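Long-range contacts in receptor-like protein kinase ANXUR1 (Arabidopsis thaliana, PDB 6FIG), which acts as a receptor kinase in plant reproduction, its malectin-like ectodomain probably sensing extracellular signals that a serine/threonine kinase domain relays into the cell: residues R73-Y79 against G155-M161; L104-A110 against L122-L128; N295-N300 against P351-Q356. Residue numbers count along the deposited sequence, not the author numbering.

Contact 1: residues R73-Y79 against G155-M161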
loop_
_atom_site.group_PDB
_atom_site.type_symbol
_atom_site.label_atom_id
_atom_site.label_comp_id
_atom_site.label_asym_id
_atom_site.label_seq_id
_atom_site.Cartn_x
_atom_site.Cartn_y
_atom_site.Cartn_z
ATOM N N ARG A 73 13.939 2.708 9.904
ATOM C CA ARG A 73 14.739 2.113 8.855
ATOM C C ARG A 73 14.043 2.336 7.510
ATOM O O ARG A 73 12.807 2.442 7.471
ATOM C CB ARG A 73 14.894 0.613 9.180
ATOM C CG ARG A 73 15.659 -0.212 8.187
ATOM C CD ARG A 73 15.993 -1.598 8.700
ATOM N NE ARG A 73 17.091 -1.609 9.655
ATOM C CZ ARG A 73 18.389 -1.590 9.338
ATOM N NH1 ARG A 73 18.791 -1.510 8.081
ATOM N NH2 ARG A 73 19.295 -1.620 10.317
ATOM N N HIS A 74 14.840 2.459 6.445
ATOM C CA HIS A 74 14.309 2.642 5.082
ATOM C C HIS A 74 14.908 1.727 4.078
ATOM O O HIS A 74 16.109 1.422 4.132
ATOM C CB HIS A 74 14.524 4.082 4.616
ATOM C CG HIS A 74 13.763 5.054 5.423
ATOM N ND1 HIS A 74 14.217 5.507 6.641
ATOM C CD2 HIS A 74 12.534 5.590 5.242
ATOM C CE1 HIS A 74 13.297 6.293 7.173
ATOM N NE2 HIS A 74 12.262 6.353 6.348
ATOM N N LEU A 75 14.076 1.277 3.144
ATOM C CA LEU A 75 14.567 0.741 1.898
ATOM C C LEU A 75 14.819 1.885 0.931
ATOM O O LEU A 75 13.998 2.813 0.817
ATOM C CB LEU A 75 13.573 -0.201 1.235
ATOM C CG LEU A 75 13.408 -1.579 1.771
ATOM C CD1 LEU A 75 12.324 -2.342 1.023
ATOM C CD2 LEU A 75 14.711 -2.376 1.769
ATOM N N LEU A 76 15.962 1.840 0.265
ATOM C CA LEU A 76 16.300 2.774 -0.800
ATOM C C LEU A 76 16.576 1.951 -2.018
ATOM O O LEU A 76 17.433 1.040 -1.971
ATOM C CB LEU A 76 17.519 3.609 -0.436
ATOM C CG LEU A 76 18.150 4.435 -1.558
ATOM C CD1 LEU A 76 17.215 5.557 -2.004
ATOM C CD2 LEU A 76 19.470 5.042 -1.105
ATOM N N ARG A 77 15.896 2.234 -3.121
ATOM C CA ARG A 77 16.186 1.607 -4.383
ATOM C C ARG A 77 16.616 2.623 -5.419
ATOM O O ARG A 77 16.017 3.692 -5.513
ATOM C CB ARG A 77 14.975 0.882 -4.949
ATOM C CG ARG A 77 14.544 -0.288 -4.101
ATOM C CD ARG A 77 13.315 -0.950 -4.647
ATOM N NE ARG A 77 12.889 -1.998 -3.730
ATOM C CZ ARG A 77 11.632 -2.275 -3.404
ATOM N NH1 ARG A 77 10.608 -1.600 -3.899
ATOM N NH2 ARG A 77 11.393 -3.238 -2.522
ATOM N N LEU A 78 17.612 2.246 -6.194
ATOM C CA LEU A 78 18.134 3.059 -7.284
ATOM C C LEU A 78 18.003 2.242 -8.564
ATOM O O LEU A 78 18.502 1.109 -8.640
ATOM C CB LEU A 78 19.596 3.407 -7.034
ATOM C CG LEU A 78 19.875 4.112 -5.703
ATOM C CD1 LEU A 78 21.348 4.341 -5.539
ATOM C CD2 LEU A 78 19.128 5.437 -5.586
ATOM N N TYR A 79 17.318 2.810 -9.557
ATOM C CA TYR A 79 17.036 2.146 -10.837
ATOM C C TYR A 79 17.914 2.754 -11.921
ATOM O O TYR A 79 17.930 3.983 -12.084
ATOM C CB TYR A 79 15.568 2.338 -11.240
ATOM C CG TYR A 79 14.550 1.638 -10.352
ATOM C CD1 TYR A 79 14.325 2.038 -9.039
ATOM C CD2 TYR A 79 13.800 0.568 -10.846
ATOM C CE1 TYR A 79 13.402 1.383 -8.230
ATOM C CE2 TYR A 79 12.857 -0.085 -10.054
ATOM C CZ TYR A 79 12.655 0.328 -8.753
ATOM O OH TYR A 79 11.714 -0.345 -7.997
ATOM N N GLY A 155 15.337 6.030 -11.625
ATOM C CA GLY A 155 14.312 5.949 -10.605
ATOM C C GLY A 155 14.887 5.866 -9.213
ATOM O O GLY A 155 15.970 5.308 -9.008
ATOM N N ILE A 156 14.152 6.428 -8.267
ATOM C CA ILE A 156 14.512 6.365 -6.845
ATOM C C ILE A 156 13.278 5.979 -6.043
ATOM O O ILE A 156 12.247 6.602 -6.203
ATOM C CB ILE A 156 15.072 7.711 -6.331
ATOM C CG1 ILE A 156 16.333 8.101 -7.100
ATOM C CG2 ILE A 156 15.378 7.632 -4.839
ATOM C CD1 ILE A 156 16.852 9.492 -6.790
ATOM N N GLU A 157 13.380 4.951 -5.185
ATOM C CA GLU A 157 12.347 4.701 -4.171
ATOM C C GLU A 157 12.917 4.797 -2.774
ATOM O O GLU A 157 14.038 4.352 -2.525
ATOM C CB GLU A 157 11.680 3.335 -4.296
ATOM C CG GLU A 157 10.952 3.050 -5.574
ATOM C CD GLU A 157 10.167 1.761 -5.428
ATOM O OE1 GLU A 157 10.718 0.705 -5.764
ATOM O OE2 GLU A 157 9.027 1.827 -4.918
ATOM N N VAL A 158 12.156 5.423 -1.895
ATOM C CA VAL A 158 12.415 5.443 -0.463
ATOM C C VAL A 158 11.175 4.954 0.234
ATOM O O VAL A 158 10.114 5.527 0.072
ATOM C CB VAL A 158 12.805 6.845 0.014
ATOM C CG1 VAL A 158 13.052 6.833 1.519
ATOM C CG2 VAL A 158 14.044 7.307 -0.725
ATOM N N ILE A 159 11.318 3.885 1.021
ATOM C CA ILE A 159 10.196 3.154 1.610
ATOM C C ILE A 159 10.534 2.902 3.073
ATOM O O ILE A 159 11.511 2.203 3.365
ATOM C CB ILE A 159 10.009 1.801 0.903
ATOM C CG1 ILE A 159 9.754 1.982 -0.610
ATOM C CG2 ILE A 159 8.883 0.999 1.538
ATOM C CD1 ILE A 159 10.125 0.778 -1.437
ATOM N N GLN A 160 9.738 3.439 3.977
ATOM C CA GLN A 160 9.884 3.127 5.399
ATOM C C GLN A 160 9.642 1.632 5.628
ATOM O O GLN A 160 8.699 1.067 5.072
ATOM C CB GLN A 160 8.897 3.931 6.238
ATOM C CG GLN A 160 9.211 3.884 7.713
ATOM C CD GLN A 160 8.249 4.691 8.531
ATOM O OE1 GLN A 160 8.180 5.919 8.386
ATOM N NE2 GLN A 160 7.515 4.017 9.407
ATOM N N MET A 161 10.491 0.976 6.426
ATOM C CA MET A 161 10.356 -0.466 6.660
ATOM C C MET A 161 10.555 -0.778 8.123
ATOM O O MET A 161 11.192 -0.036 8.832
ATOM C CB MET A 161 11.308 -1.282 5.797
ATOM C CG MET A 161 12.767 -1.098 6.155
ATOM S SD MET A 161 13.850 -2.140 5.219
ATOM C CE MET A 161 13.539 -3.731 5.956
HETATM O O HOH W 1 11.893 1.109 11.196
HETATM O O HOH W 2 9.964 7.660 6.937
#

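Contact 2: residues L104-A110 against L122-L128. With NAG (2-acetamido-2-deoxy-beta-D-glucopyranose), chain C.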
loop_
_atom_site.group_PDB
_atom_site.type_symbol
_atom_site.label_atom_id
_atom_site.label_comp_id
_atom_site.label_asym_id
_atom_site.label_seq_id
_atom_site.Cartn_x
_atom_site.Cartn_y
_atom_site.Cartn_z
ATOM N N LEU A 104 27.132 4.106 -1.097
ATOM C CA LEU A 104 26.420 2.997 -1.725
ATOM C C LEU A 104 27.149 2.498 -2.944
ATOM O O LEU A 104 27.314 1.279 -3.139
ATOM C CB LEU A 104 25.001 3.432 -2.136
ATOM C CG LEU A 104 24.195 4.089 -1.019
ATOM C CD1 LEU A 104 22.854 4.550 -1.543
ATOM C CD2 LEU A 104 24.024 3.191 0.192
ATOM N N LEU A 105 27.540 3.437 -3.799
ATOM C CA LEU A 105 28.178 3.134 -5.061
ATOM C C LEU A 105 29.380 4.037 -5.219
ATOM O O LEU A 105 29.345 5.189 -4.793
ATOM C CB LEU A 105 27.199 3.368 -6.197
ATOM C CG LEU A 105 25.968 2.488 -6.219
ATOM C CD1 LEU A 105 24.947 3.047 -7.212
ATOM C CD2 LEU A 105 26.342 1.066 -6.552
ATOM N N SER A 106 30.450 3.536 -5.835
ATOM C CA SER A 106 31.699 4.283 -5.983
ATOM C C SER A 106 32.375 3.795 -7.249
ATOM O O SER A 106 32.499 2.575 -7.440
ATOM C CB SER A 106 32.624 4.088 -4.778
ATOM O OG SER A 106 33.850 4.804 -4.920
ATOM N N ASN A 107 32.757 4.714 -8.128
ATOM C CA ASN A 107 33.286 4.355 -9.451
ATOM C C ASN A 107 32.366 3.397 -10.223
ATOM O O ASN A 107 32.820 2.511 -10.959
ATOM C CB ASN A 107 34.671 3.726 -9.295
ATOM C CG ASN A 107 35.407 3.618 -10.613
ATOM O OD1 ASN A 107 35.512 4.586 -11.365
ATOM N ND2 ASN A 107 35.909 2.430 -10.902
ATOM N N PHE A 108 31.072 3.608 -10.064
ATOM C CA PHE A 108 30.046 2.696 -10.554
ATOM C C PHE A 108 29.785 2.872 -12.037
ATOM O O PHE A 108 29.430 3.971 -12.488
ATOM C CB PHE A 108 28.768 2.929 -9.766
ATOM C CG PHE A 108 27.551 2.266 -10.343
ATOM C CD1 PHE A 108 27.487 0.877 -10.445
ATOM C CD2 PHE A 108 26.453 3.031 -10.750
ATOM C CE1 PHE A 108 26.364 0.262 -10.953
ATOM C CE2 PHE A 108 25.325 2.417 -11.279
ATOM C CZ PHE A 108 25.279 1.018 -11.365
ATOM N N SER A 109 29.947 1.777 -12.785
ATOM C CA SER A 109 29.634 1.718 -14.205
ATOM C C SER A 109 28.404 0.845 -14.378
ATOM O O SER A 109 28.485 -0.390 -14.300
ATOM C CB SER A 109 30.786 1.125 -15.015
ATOM O OG SER A 109 30.421 0.990 -16.391
ATOM N N ALA A 110 27.270 1.480 -14.627
ATOM C CA ALA A 110 26.046 0.757 -14.946
ATOM C C ALA A 110 26.200 -0.080 -16.226
ATOM O O ALA A 110 25.711 -1.221 -16.300
ATOM C CB ALA A 110 24.893 1.726 -15.102
ATOM N N LEU A 122 19.259 -2.367 -14.001
ATOM C CA LEU A 122 19.686 -2.733 -12.639
ATOM C C LEU A 122 18.787 -2.056 -11.629
ATOM O O LEU A 122 18.379 -0.910 -11.829
ATOM C CB LEU A 122 21.113 -2.239 -12.342
ATOM C CG LEU A 122 22.228 -2.627 -13.297
ATOM C CD1 LEU A 122 23.492 -1.845 -12.985
ATOM C CD2 LEU A 122 22.505 -4.119 -13.261
ATOM N N VAL A 123 18.506 -2.754 -10.527
ATOM C CA VAL A 123 17.889 -2.149 -9.365
ATOM C C VAL A 123 18.808 -2.456 -8.178
ATOM O O VAL A 123 18.997 -3.627 -7.804
ATOM C CB VAL A 123 16.473 -2.673 -9.074
ATOM C CG1 VAL A 123 15.845 -1.885 -7.931
ATOM C CG2 VAL A 123 15.602 -2.640 -10.327
ATOM N N LYS A 124 19.414 -1.427 -7.620
ATOM C CA LYS A 124 20.229 -1.545 -6.432
ATOM C C LYS A 124 19.313 -1.264 -5.258
ATOM O O LYS A 124 18.603 -0.271 -5.259
ATOM C CB LYS A 124 21.384 -0.540 -6.433
ATOM C CG LYS A 124 22.350 -0.640 -7.598
ATOM C CD LYS A 124 23.264 -1.830 -7.506
ATOM C CE LYS A 124 24.360 -1.694 -8.558
ATOM N NZ LYS A 124 25.380 -2.753 -8.505
ATOM N N GLU A 125 19.305 -2.129 -4.238
ATOM C CA GLU A 125 18.437 -1.952 -3.104
ATOM C C GLU A 125 19.249 -2.006 -1.828
ATOM O O GLU A 125 20.077 -2.940 -1.653
ATOM C CB GLU A 125 17.365 -3.045 -3.063
ATOM C CG GLU A 125 16.415 -2.934 -1.885
ATOM C CD GLU A 125 15.411 -4.057 -1.830
ATOM O OE1 GLU A 125 15.718 -5.033 -1.141
ATOM O OE2 GLU A 125 14.321 -3.968 -2.436
ATOM N N TYR A 126 18.979 -1.068 -0.939
ATOM C CA TYR A 126 19.674 -0.923 0.324
ATOM C C TYR A 126 18.669 -0.814 1.446
ATOM O O TYR A 126 17.568 -0.316 1.250
ATOM C CB TYR A 126 20.571 0.313 0.293
ATOM C CG TYR A 126 21.489 0.319 -0.873
ATOM C CD1 TYR A 126 22.732 -0.340 -0.821
ATOM C CD2 TYR A 126 21.139 0.942 -2.062
ATOM C CE1 TYR A 126 23.568 -0.371 -1.912
ATOM C CE2 TYR A 126 21.964 0.918 -3.158
ATOM C CZ TYR A 126 23.182 0.259 -3.089
ATOM O OH TYR A 126 23.996 0.200 -4.177
ATOM N N SER A 127 19.059 -1.256 2.640
ATOM C CA SER A 127 18.296 -1.042 3.844
ATOM C C SER A 127 19.146 -0.205 4.780
ATOM O O SER A 127 20.199 -0.658 5.262
ATOM C CB SER A 127 17.870 -2.338 4.529
ATOM O OG SER A 127 17.161 -2.044 5.726
ATOM N N LEU A 128 18.699 1.026 4.989
ATOM C CA LEU A 128 19.465 2.035 5.712
ATOM C C LEU A 128 19.007 2.116 7.153
ATOM O O LEU A 128 17.817 2.355 7.422
ATOM C CB LEU A 128 19.292 3.392 5.036
ATOM C CG LEU A 128 19.706 3.434 3.558
ATOM C CD1 LEU A 128 19.447 4.827 2.989
ATOM C CD2 LEU A 128 21.167 3.025 3.375
HETATM C C1 NAG C . 36.644 2.136 -12.114
HETATM C C2 NAG C . 38.104 1.868 -11.785
HETATM C C3 NAG C . 38.858 1.347 -13.006
HETATM C C4 NAG C . 38.111 0.193 -13.667
HETATM C C5 NAG C . 36.679 0.610 -13.978
HETATM C C6 NAG C . 35.842 -0.507 -14.598
HETATM C C7 NAG C . 38.933 3.392 -10.039
HETATM C C8 NAG C . 39.532 4.744 -9.789
HETATM N N2 NAG C . 38.699 3.110 -11.321
HETATM O O3 NAG C . 40.174 0.934 -12.629
HETATM O O4 NAG C . 38.807 -0.134 -14.884
HETATM O O5 NAG C . 36.044 1.017 -12.765
HETATM O O6 NAG C . 35.700 -1.588 -13.673
HETATM O O7 NAG C . 38.705 2.626 -9.128
HETATM O O HOH W 3 26.374 -1.162 -3.756
#

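Contact 3: residues N295-N300 against P351-Q356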
loop_
_atom_site.group_PDB
_atom_site.type_symbol
_atom_site.label_atom_id
_atom_site.label_comp_id
_atom_site.label_asym_id
_atom_site.label_seq_id
_atom_site.Cartn_x
_atom_site.Cartn_y
_atom_site.Cartn_z
ATOM N N ASN A 295 12.131 -34.934 13.577
ATOM C CA ASN A 295 12.982 -36.066 13.189
ATOM C C ASN A 295 12.452 -36.860 12.003
ATOM O O ASN A 295 12.790 -38.028 11.823
ATOM C CB ASN A 295 13.288 -37.005 14.364
ATOM C CG ASN A 295 14.609 -37.733 14.190
ATOM O OD1 ASN A 295 15.538 -37.197 13.598
ATOM N ND2 ASN A 295 14.696 -38.964 14.706
ATOM N N GLN A 296 11.652 -36.210 11.170
ATOM C CA GLN A 296 11.281 -36.754 9.894
ATOM C C GLN A 296 12.245 -36.350 8.810
ATOM O O GLN A 296 12.621 -37.180 8.006
ATOM C CB GLN A 296 9.850 -36.384 9.538
ATOM C CG GLN A 296 8.828 -37.147 10.372
ATOM C CD GLN A 296 7.429 -36.942 9.864
ATOM O OE1 GLN A 296 6.938 -35.823 9.902
ATOM N NE2 GLN A 296 6.778 -38.014 9.383
ATOM N N LYS A 297 12.620 -35.069 8.774
ATOM C CA LYS A 297 13.588 -34.542 7.809
ATOM C C LYS A 297 14.598 -33.702 8.571
ATOM O O LYS A 297 14.224 -32.753 9.262
ATOM C CB LYS A 297 12.900 -33.722 6.740
ATOM C CG LYS A 297 13.843 -33.029 5.761
ATOM C CD LYS A 297 13.074 -32.351 4.631
ATOM C CE LYS A 297 12.224 -31.189 5.124
ATOM N NZ LYS A 297 11.172 -30.854 4.144
ATOM N N VAL A 298 15.858 -34.088 8.448
ATOM C CA VAL A 298 16.941 -33.535 9.247
ATOM C C VAL A 298 18.137 -33.416 8.324
ATOM O O VAL A 298 18.507 -34.381 7.655
ATOM C CB VAL A 298 17.234 -34.454 10.446
ATOM C CG1 VAL A 298 18.329 -33.908 11.310
ATOM C CG2 VAL A 298 15.974 -34.673 11.277
ATOM N N PHE A 299 18.738 -32.228 8.267
ATOM C CA PHE A 299 19.724 -31.956 7.229
ATOM C C PHE A 299 20.826 -31.021 7.651
ATOM O O PHE A 299 20.630 -30.152 8.523
ATOM C CB PHE A 299 19.056 -31.467 5.933
ATOM C CG PHE A 299 18.135 -30.293 6.091
ATOM C CD1 PHE A 299 16.836 -30.453 6.512
ATOM C CD2 PHE A 299 18.561 -29.015 5.700
ATOM C CE1 PHE A 299 15.982 -29.371 6.616
ATOM C CE2 PHE A 299 17.704 -27.940 5.800
ATOM C CZ PHE A 299 16.410 -28.126 6.259
ATOM N N ASN A 300 21.974 -31.191 7.006
ATOM C CA ASN A 300 23.146 -30.370 7.238
ATOM C C ASN A 300 23.127 -29.204 6.276
ATOM O O ASN A 300 22.663 -29.338 5.147
ATOM C CB ASN A 300 24.419 -31.180 7.046
ATOM C CG ASN A 300 24.553 -32.314 8.044
ATOM O OD1 ASN A 300 24.207 -32.174 9.221
ATOM N ND2 ASN A 300 25.025 -33.454 7.570
ATOM N N PRO A 351 21.271 -34.483 3.482
ATOM C CA PRO A 351 20.638 -35.028 4.686
ATOM C C PRO A 351 21.649 -35.334 5.786
ATOM O O PRO A 351 22.800 -35.669 5.506
ATOM C CB PRO A 351 20.017 -36.354 4.192
ATOM C CG PRO A 351 19.983 -36.228 2.708
ATOM C CD PRO A 351 21.186 -35.435 2.364
ATOM N N SER A 352 21.179 -35.237 7.027
ATOM C CA SER A 352 21.957 -35.673 8.175
ATOM C C SER A 352 21.559 -37.111 8.483
ATOM O O SER A 352 20.394 -37.502 8.330
ATOM C CB SER A 352 21.660 -34.792 9.387
ATOM O OG SER A 352 22.298 -35.293 10.558
ATOM N N THR A 353 22.525 -37.891 8.939
ATOM C CA THR A 353 22.219 -39.206 9.483
ATOM C C THR A 353 22.043 -39.177 11.007
ATOM O O THR A 353 21.697 -40.215 11.611
ATOM C CB THR A 353 23.297 -40.230 9.111
ATOM O OG1 THR A 353 24.579 -39.742 9.522
ATOM C CG2 THR A 353 23.284 -40.480 7.603
ATOM N N PHE A 354 22.311 -38.030 11.629
ATOM C CA PHE A 354 22.261 -37.929 13.076
ATOM C C PHE A 354 20.850 -38.184 13.597
ATOM O O PHE A 354 19.896 -37.582 13.124
ATOM C CB PHE A 354 22.742 -36.562 13.545
ATOM C CG PHE A 354 22.721 -36.404 15.041
ATOM C CD1 PHE A 354 21.720 -35.655 15.655
ATOM C CD2 PHE A 354 23.676 -37.041 15.831
ATOM C CE1 PHE A 354 21.687 -35.532 17.043
ATOM C CE2 PHE A 354 23.650 -36.918 17.219
ATOM C CZ PHE A 354 22.658 -36.155 17.819
ATOM N N GLY A 355 20.724 -39.113 14.545
ATOM C CA GLY A 355 19.437 -39.351 15.212
ATOM C C GLY A 355 18.439 -40.202 14.441
ATOM O O GLY A 355 17.281 -40.307 14.851
ATOM N N GLN A 356 18.883 -40.838 13.355
ATOM C CA GLN A 356 18.083 -41.816 12.642
ATOM C C GLN A 356 16.744 -41.220 12.181
ATOM O O GLN A 356 15.671 -41.681 12.576
ATOM C CB GLN A 356 17.880 -43.086 13.514
ATOM C CG GLN A 356 19.161 -43.786 13.995
ATOM C CD GLN A 356 20.011 -42.992 15.002
ATOM O OE1 GLN A 356 19.561 -42.629 16.109
ATOM N NE2 GLN A 356 21.261 -42.730 14.620
HETATM O O HOH W 4 17.878 -36.284 14.411
HETATM O O HOH W 5 24.454 -33.990 11.217
HETATM O O HOH W 6 25.210 -36.123 9.142
#

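Contact 1: residues R73-Y79 against G155-M161
Two antiparallel strands run side by side, their axes 4.4 Å apart at closest approach and 152° between their directions. Backbone groups pair at alternate residues. Leu-75 N donates to Ile-159 O (2.7 Å) and Ile-159 N to Leu-75 O (2.9 Å); Arg-77 N reaches Glu-157 O and Glu-157 N reaches Arg-77 O, both at 2.9 Å. Tyr-79 N donates to Gly-155 O (2.9 Å), but the return bond, Gly-155 N to Tyr-79 O, is weak (3.3 Å). At the other end Met-161 N donates to Arg-73 O (2.9 Å), and water 1 accepts from Arg-73 N (2.9 Å) and donates to Met-161 O (2.7 Å). Intervening His-74, Leu-76 and Leu-78 bond through their backbones to Leu-128, Tyr-126 and Lys-124. Water 2 lies 2.7 Å from His-74 NE2 and donates to Gln-160 OE1 (2.9 Å).

Charge is balanced on the face carrying Arg-77, Glu-157 and Tyr-79. Glu-157 OE1 accepts from Arg-77 NH1 (3.0 Å, a salt bridge) and from Tyr-79 OH (2.7 Å), while OE2 pairs with Lys-20; Arg-77 NE forms a salt bridge with Glu-125 and NH2 a hydrogen bond with Leu-207 O. Arg-73 salt-bridges Glu-163 and donates from NH1 to Ser-127 OG.

On the face of Leu-76 and Leu-78, apolar side chains meet: Leu-76 CD1 with Val-158 CG2 (3.8 Å), Leu-78 CD2 with Ile-156 CG1 (4.1 Å). Leu-76, Ile-156 and Val-158 pack on strand 135-142 of a second sheet, and Ile-156 and Val-158 on strand 62-67 as well, the face-to-face packing that defines the malectin-like beta-sandwich.

Contact 2: residues L104-A110 against L122-L128
Leu-104 opens the contact by laying its side chain over the Tyr-126 ring: CD2 stands 4.0 Å from the ring centroid and 15° off the normal, a CH-pi contact. Its CD2 also comes within 4.3 Å of Leu-128 CD2. No direct hydrogen bond joins the segments, but water 3 bridges them, 2.7 Å from Leu-104 O and 2.8 Å from Tyr-126 OH. Leu-105 points the same way as Leu-104, because both face Val-97 in a classic beta bulge; its CD2 is 3.4 Å from Tyr-126 OH and 3.9 Å from Lys-124 CE. Such apolar packing between strands of different sheets is beta-sandwich architecture: 102-108 edges the five-stranded sheet, 122-128 belongs to the larger one. At Asn-107 the chain takes positive phi (52°) in a G1 bulge with Phe-108, opposite Phe-95, and ND2 is bonded to NAG C1 (1.4 Å), the N-linked glycan of an Asn-Phe-Ser sequon. Phe-108 then turns inward, with Leu-122 CD1 at its ring edge, 3.7 Å from CZ, and Lys-124 CE 3.7 Å from CE1. Ser-109, the sequon serine, N-caps helix 110-117 through its OG bond to Ile-112 N. Ala-110 starts that helix, its O 4.0 Å from Leu-122 CD1.

Contact 3: residues N295-N300 against P351-Q356
Direct hydrogen bonds fasten this contact at two points. Ser-352 N donates to Val-298 O (2.9 Å, 170°), next to a single antiparallel bridge in which Phe-299 and Pro-351 have CA atoms 4.1 Å apart and diverging side chains. Farther along, Asn-295 ND2 donates to Gly-355 O (2.9 Å, 166°).

Waters bridge the wider gaps. Water 4 donates both to Asn-295 OD1 (2.6 Å) and to Phe-354 O (2.7 Å); water 5 donates to Asn-300 OD1 (2.7 Å) and accepts from Ser-352 OG (2.6 Å). Water 6 accepts from Asn-300 ND2 (3.1 Å) and Thr-353 N (3.2 Å).

Van der Waals contact is slight, for example Val-298 CG1 against Ser-352 CB at 3.9 Å. Within 351-356 the loop is shaped by an ST turn, Ser-352 OG accepting from Phe-354 N (2.9 Å), overlapping a type II turn from Thr-353 to Gln-356 with Gly-355 at phi 80°; its closing bond, Gln-356 N to Thr-353 O, is weak at 3.4 Å.

The contact thus continues the pairing of neighbouring strands 299-303 and 344-351 into the loops beyond their ends, with Pro-351 packed on Leu-264 of helix 260-264 and Phe-299 on Met-349.

From the N terminus, contact 1 opens first, at 73-79, and closes at 155-161. Contact 2 opens and closes wholly within that span, its short loop from 104-110 to 122-128 carrying helix 110-117. The two touch, with centres 12 Å apart: strand 73-80 is flanked in its sheet by 122-128 and 151-161, so contact 1 extends the sheet sideways while contact 2 ties it to the sheet stacked on it. Contact 3 comes later in series, closing a separate loop from 295-300 to 351-356. Its centre is about 40 Å from both others, across the chain's centre, consistent with the second of two tandem malectin-like halves.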